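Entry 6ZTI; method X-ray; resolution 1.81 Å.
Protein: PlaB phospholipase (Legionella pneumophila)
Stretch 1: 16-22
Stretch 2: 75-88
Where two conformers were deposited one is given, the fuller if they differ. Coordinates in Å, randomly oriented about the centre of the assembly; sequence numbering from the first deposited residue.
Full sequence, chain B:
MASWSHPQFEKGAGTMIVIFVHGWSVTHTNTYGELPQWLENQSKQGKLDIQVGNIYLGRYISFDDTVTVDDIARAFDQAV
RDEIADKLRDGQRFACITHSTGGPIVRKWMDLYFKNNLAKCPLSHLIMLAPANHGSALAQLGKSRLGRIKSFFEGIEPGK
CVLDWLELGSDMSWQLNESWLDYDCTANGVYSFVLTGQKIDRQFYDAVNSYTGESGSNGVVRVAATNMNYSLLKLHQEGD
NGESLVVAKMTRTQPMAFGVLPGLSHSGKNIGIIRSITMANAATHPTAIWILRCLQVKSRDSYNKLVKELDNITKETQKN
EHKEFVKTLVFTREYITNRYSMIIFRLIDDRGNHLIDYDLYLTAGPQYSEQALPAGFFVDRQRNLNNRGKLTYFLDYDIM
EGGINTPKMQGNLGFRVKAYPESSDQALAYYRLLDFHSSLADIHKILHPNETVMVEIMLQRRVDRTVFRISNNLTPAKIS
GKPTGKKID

Stretch 1 (16-22) MIVIFVH
Stretch 2 (75-88) AFDQAVRDEIADKL

Strand 16-21 packs against helix 75-88 of the same chain, the two running nearly antiparallel (166° between N-to-C directions) with axes 11.0 Å apart at closest approach. No hydrogen bond joins them; the contact is made by side chains, mostly apolar, and buries 253 Å² summed over both sides. Extended backbone (phi -87 to -140°, psi 122 to 143°) makes the strand residues alternate, so that Ile 17, Ile 19 and Val 21 point CA-to-CB toward the helix while Met 16, Val 18 and Phe 20 stay out of its reach. Met 16 opens the strand with chi1 t, chi2 t, chi3 m.

Ile 17 (m, t) is the residue most covered by the helix. Its CA lies 9.0 Å from the CA of Lys 87, and its CD1 reaches 4.0 Å from Lys 87 CB and 4.1 Å from Ile 84 CD1. Lys 87 (m, t, t, t) thus offers the aliphatic base of its side chain, while its NZ is hydrogen-bonded elsewhere in the structure. Ile 84 takes chi1 p and chi2 t, with phi/psi -132/21, just before the kink where the N atoms of Asp 86 and Lys 87 lack a bond to the preceding turn; regular pairing is seen again from Leu 88 N to Ile 84 O, 2.9 Å.

Val 18 is t. Ile 19 repeats the m, t rotamer of Ile 17 and sits at the middle of the register, its CA 9.4 Å from the CA of Val 80. Its CD1 lies 4.2 Å from Ile 84 CD1 and 4.4 Å from Val 80 CG2, so Ile 84 CD1 is shared by both strand isoleucines. Val 80 (t) points sideways yet still brings CG2 into contact. On the other branch, Ile 19 CG2 meets Phe 76 CE1 at 4.3 Å, near the ring plane and at its edge.

Phe 20 has chi1 m and chi2 86°. Val 21 (t) ends the contact: its CA is 9.8 Å from the CA of Phe 76, and its CG2 stands 4.5 Å from Phe 76 CE1. Phe 76 (t, chi2 69°) therefore meets two strand residues through one ring atom. His 22 (p, chi2 77°, phi/psi -93/-170) leaves the strand.

Polar helix side chains out of the strand's reach bond among themselves: Arg 81 NE to Asp 77 OD2, 2.9 Å, a salt bridge; Arg 81 NH2 to Gln 78 OE1, 3.0 Å; and Gln 78 NE2 to Asp 82 OD1, 3.0 Å.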

# COMPACT_ATOMS: atom_id res chain seq x y z
N MET B 16 -39.32 -12.51 -33.78
CA MET B 16 -38.28 -12.55 -32.77
C MET B 16 -36.94 -12.13 -33.36
O MET B 16 -36.57 -12.54 -34.46
CB MET B 16 -38.17 -13.97 -32.19
CG MET B 16 -36.92 -14.21 -31.35
SD MET B 16 -36.91 -15.84 -30.53
CE MET B 16 -38.14 -15.58 -29.25
N ILE B 17 -36.21 -11.31 -32.61
CA ILE B 17 -34.81 -11.03 -32.87
C ILE B 17 -33.99 -11.75 -31.80
O ILE B 17 -34.41 -11.81 -30.64
CB ILE B 17 -34.52 -9.52 -32.84
CG1 ILE B 17 -35.30 -8.80 -33.94
CG2 ILE B 17 -33.01 -9.25 -32.95
CD1 ILE B 17 -35.39 -7.30 -33.72
N VAL B 18 -32.84 -12.28 -32.19
CA VAL B 18 -31.91 -12.90 -31.25
C VAL B 18 -30.61 -12.11 -31.29
O VAL B 18 -30.12 -11.77 -32.37
CB VAL B 18 -31.65 -14.38 -31.58
CG1 VAL B 18 -30.60 -14.97 -30.61
CG2 VAL B 18 -32.93 -15.17 -31.48
N ILE B 19 -30.08 -11.79 -30.11
CA ILE B 19 -28.80 -11.11 -29.97
C ILE B 19 -27.92 -11.95 -29.06
O ILE B 19 -28.30 -12.22 -27.91
CB ILE B 19 -28.95 -9.69 -29.41
CG1 ILE B 19 -29.88 -8.84 -30.29
CG2 ILE B 19 -27.59 -9.02 -29.29
CD1 ILE B 19 -30.22 -7.49 -29.68
N PHE B 20 -26.76 -12.36 -29.56
CA PHE B 20 -25.78 -13.08 -28.75
C PHE B 20 -24.87 -12.10 -28.04
O PHE B 20 -24.52 -11.05 -28.59
CB PHE B 20 -24.96 -14.01 -29.64
CG PHE B 20 -25.72 -15.23 -30.11
CD1 PHE B 20 -26.51 -15.17 -31.25
CD2 PHE B 20 -25.67 -16.42 -29.39
CE1 PHE B 20 -27.22 -16.27 -31.67
CE2 PHE B 20 -26.38 -17.52 -29.81
CZ PHE B 20 -27.15 -17.45 -30.95
N VAL B 21 -24.48 -12.44 -26.80
CA VAL B 21 -23.64 -11.57 -25.98
C VAL B 21 -22.62 -12.43 -25.23
O VAL B 21 -23.00 -13.32 -24.46
CB VAL B 21 -24.47 -10.74 -24.98
CG1 VAL B 21 -23.58 -9.79 -24.19
CG2 VAL B 21 -25.53 -9.97 -25.70
N HIS B 22 -21.33 -12.12 -25.40
CA HIS B 22 -20.28 -13.03 -24.99
C HIS B 22 -19.78 -12.71 -23.57
O HIS B 22 -20.38 -11.92 -22.84
CB HIS B 22 -19.14 -12.99 -26.01
CG HIS B 22 -18.54 -11.63 -26.21
ND1 HIS B 22 -17.66 -11.06 -25.32
CD2 HIS B 22 -18.69 -10.74 -27.22
CE1 HIS B 22 -17.29 -9.88 -25.76
NE2 HIS B 22 -17.90 -9.65 -26.92
N ALA B 75 -23.41 1.20 -23.53
CA ALA B 75 -23.06 1.04 -24.94
C ALA B 75 -23.91 -0.02 -25.62
O ALA B 75 -24.17 0.08 -26.82
CB ALA B 75 -21.57 0.72 -25.06
N PHE B 76 -24.37 -1.03 -24.88
CA PHE B 76 -25.36 -1.97 -25.43
C PHE B 76 -26.61 -1.22 -25.88
O PHE B 76 -27.10 -1.42 -27.01
CB PHE B 76 -25.69 -3.04 -24.39
CG PHE B 76 -26.69 -4.05 -24.86
CD1 PHE B 76 -26.36 -4.96 -25.84
CD2 PHE B 76 -27.96 -4.09 -24.33
CE1 PHE B 76 -27.28 -5.89 -26.29
CE2 PHE B 76 -28.88 -5.01 -24.78
CZ PHE B 76 -28.53 -5.91 -25.76
N ASP B 77 -27.13 -0.33 -25.03
CA ASP B 77 -28.32 0.43 -25.41
C ASP B 77 -28.10 1.18 -26.71
O ASP B 77 -28.99 1.22 -27.57
CB ASP B 77 -28.71 1.41 -24.30
CG ASP B 77 -30.11 1.95 -24.47
OD1 ASP B 77 -31.05 1.17 -24.25
OD2 ASP B 77 -30.28 3.14 -24.83
N GLN B 78 -26.92 1.80 -26.87
CA GLN B 78 -26.64 2.55 -28.09
C GLN B 78 -26.52 1.62 -29.28
O GLN B 78 -26.95 1.96 -30.39
CB GLN B 78 -25.36 3.37 -27.92
CG GLN B 78 -25.03 4.27 -29.09
CD GLN B 78 -25.95 5.45 -29.16
OE1 GLN B 78 -26.24 6.09 -28.15
NE2 GLN B 78 -26.42 5.76 -30.36
N ALA B 79 -25.91 0.45 -29.08
CA ALA B 79 -25.75 -0.50 -30.16
C ALA B 79 -27.10 -0.99 -30.66
O ALA B 79 -27.31 -1.14 -31.87
CB ALA B 79 -24.89 -1.68 -29.70
N VAL B 80 -28.03 -1.25 -29.74
CA VAL B 80 -29.36 -1.70 -30.13
C VAL B 80 -30.07 -0.63 -30.95
O VAL B 80 -30.69 -0.92 -31.97
CB VAL B 80 -30.18 -2.10 -28.89
CG1 VAL B 80 -31.66 -2.29 -29.26
CG2 VAL B 80 -29.60 -3.37 -28.29
N ARG B 81 -29.99 0.63 -30.51
CA ARG B 81 -30.64 1.70 -31.25
C ARG B 81 -29.96 1.93 -32.59
O ARG B 81 -30.63 2.21 -33.59
CB ARG B 81 -30.65 2.98 -30.41
CG ARG B 81 -31.60 2.88 -29.23
CD ARG B 81 -31.68 4.17 -28.42
NE ARG B 81 -30.57 4.27 -27.47
CZ ARG B 81 -29.53 5.10 -27.58
NH1 ARG B 81 -29.44 5.95 -28.59
NH2 ARG B 81 -28.58 5.09 -26.65
N ASP B 82 -28.64 1.79 -32.65
CA ASP B 82 -27.95 2.02 -33.91
C ASP B 82 -28.34 1.00 -34.97
O ASP B 82 -28.36 1.33 -36.16
CB ASP B 82 -26.43 2.00 -33.71
CG ASP B 82 -25.89 3.31 -33.14
OD1 ASP B 82 -26.65 4.29 -33.00
OD2 ASP B 82 -24.68 3.35 -32.83
N GLU B 83 -28.66 -0.23 -34.57
CA GLU B 83 -28.84 -1.32 -35.53
C GLU B 83 -30.28 -1.77 -35.71
O GLU B 83 -30.63 -2.17 -36.82
CB GLU B 83 -28.01 -2.53 -35.12
CG GLU B 83 -26.52 -2.39 -35.42
CD GLU B 83 -26.20 -2.49 -36.90
OE1 GLU B 83 -27.12 -2.77 -37.71
OE2 GLU B 83 -25.02 -2.30 -37.26
N ILE B 84 -31.12 -1.74 -34.67
CA ILE B 84 -32.47 -2.29 -34.82
C ILE B 84 -33.58 -1.39 -34.31
O ILE B 84 -34.70 -1.85 -34.07
CB ILE B 84 -32.55 -3.68 -34.14
CG1 ILE B 84 -32.34 -3.56 -32.63
CG2 ILE B 84 -31.51 -4.63 -34.75
CD1 ILE B 84 -32.65 -4.84 -31.91
N ALA B 85 -33.31 -0.08 -34.19
CA ALA B 85 -34.34 0.85 -33.75
C ALA B 85 -35.60 0.74 -34.60
O ALA B 85 -36.72 0.67 -34.08
CB ALA B 85 -33.81 2.29 -33.78
N ASP B 86 -35.44 0.72 -35.93
CA ASP B 86 -36.59 0.60 -36.82
C ASP B 86 -37.36 -0.68 -36.55
O ASP B 86 -38.60 -0.67 -36.48
CB ASP B 86 -36.12 0.67 -38.28
CG ASP B 86 -35.10 -0.41 -38.63
OD1 ASP B 86 -34.43 -0.96 -37.72
OD2 ASP B 86 -34.96 -0.71 -39.84
N LYS B 87 -36.65 -1.81 -36.39
CA LYS B 87 -37.32 -3.08 -36.15
C LYS B 87 -38.08 -3.08 -34.83
O LYS B 87 -39.16 -3.67 -34.71
CB LYS B 87 -36.30 -4.22 -36.17
CG LYS B 87 -35.49 -4.27 -37.43
CD LYS B 87 -34.62 -5.50 -37.49
CE LYS B 87 -34.11 -5.73 -38.91
NZ LYS B 87 -32.97 -6.70 -38.97
N LEU B 88 -37.52 -2.42 -33.81
CA LEU B 88 -38.21 -2.34 -32.52
C LEU B 88 -39.43 -1.44 -32.61
O LEU B 88 -40.48 -1.75 -32.04
CB LEU B 88 -37.24 -1.85 -31.44
CG LEU B 88 -36.05 -2.78 -31.13
CD1 LEU B 88 -35.09 -2.14 -30.15
CD2 LEU B 88 -36.52 -4.13 -30.58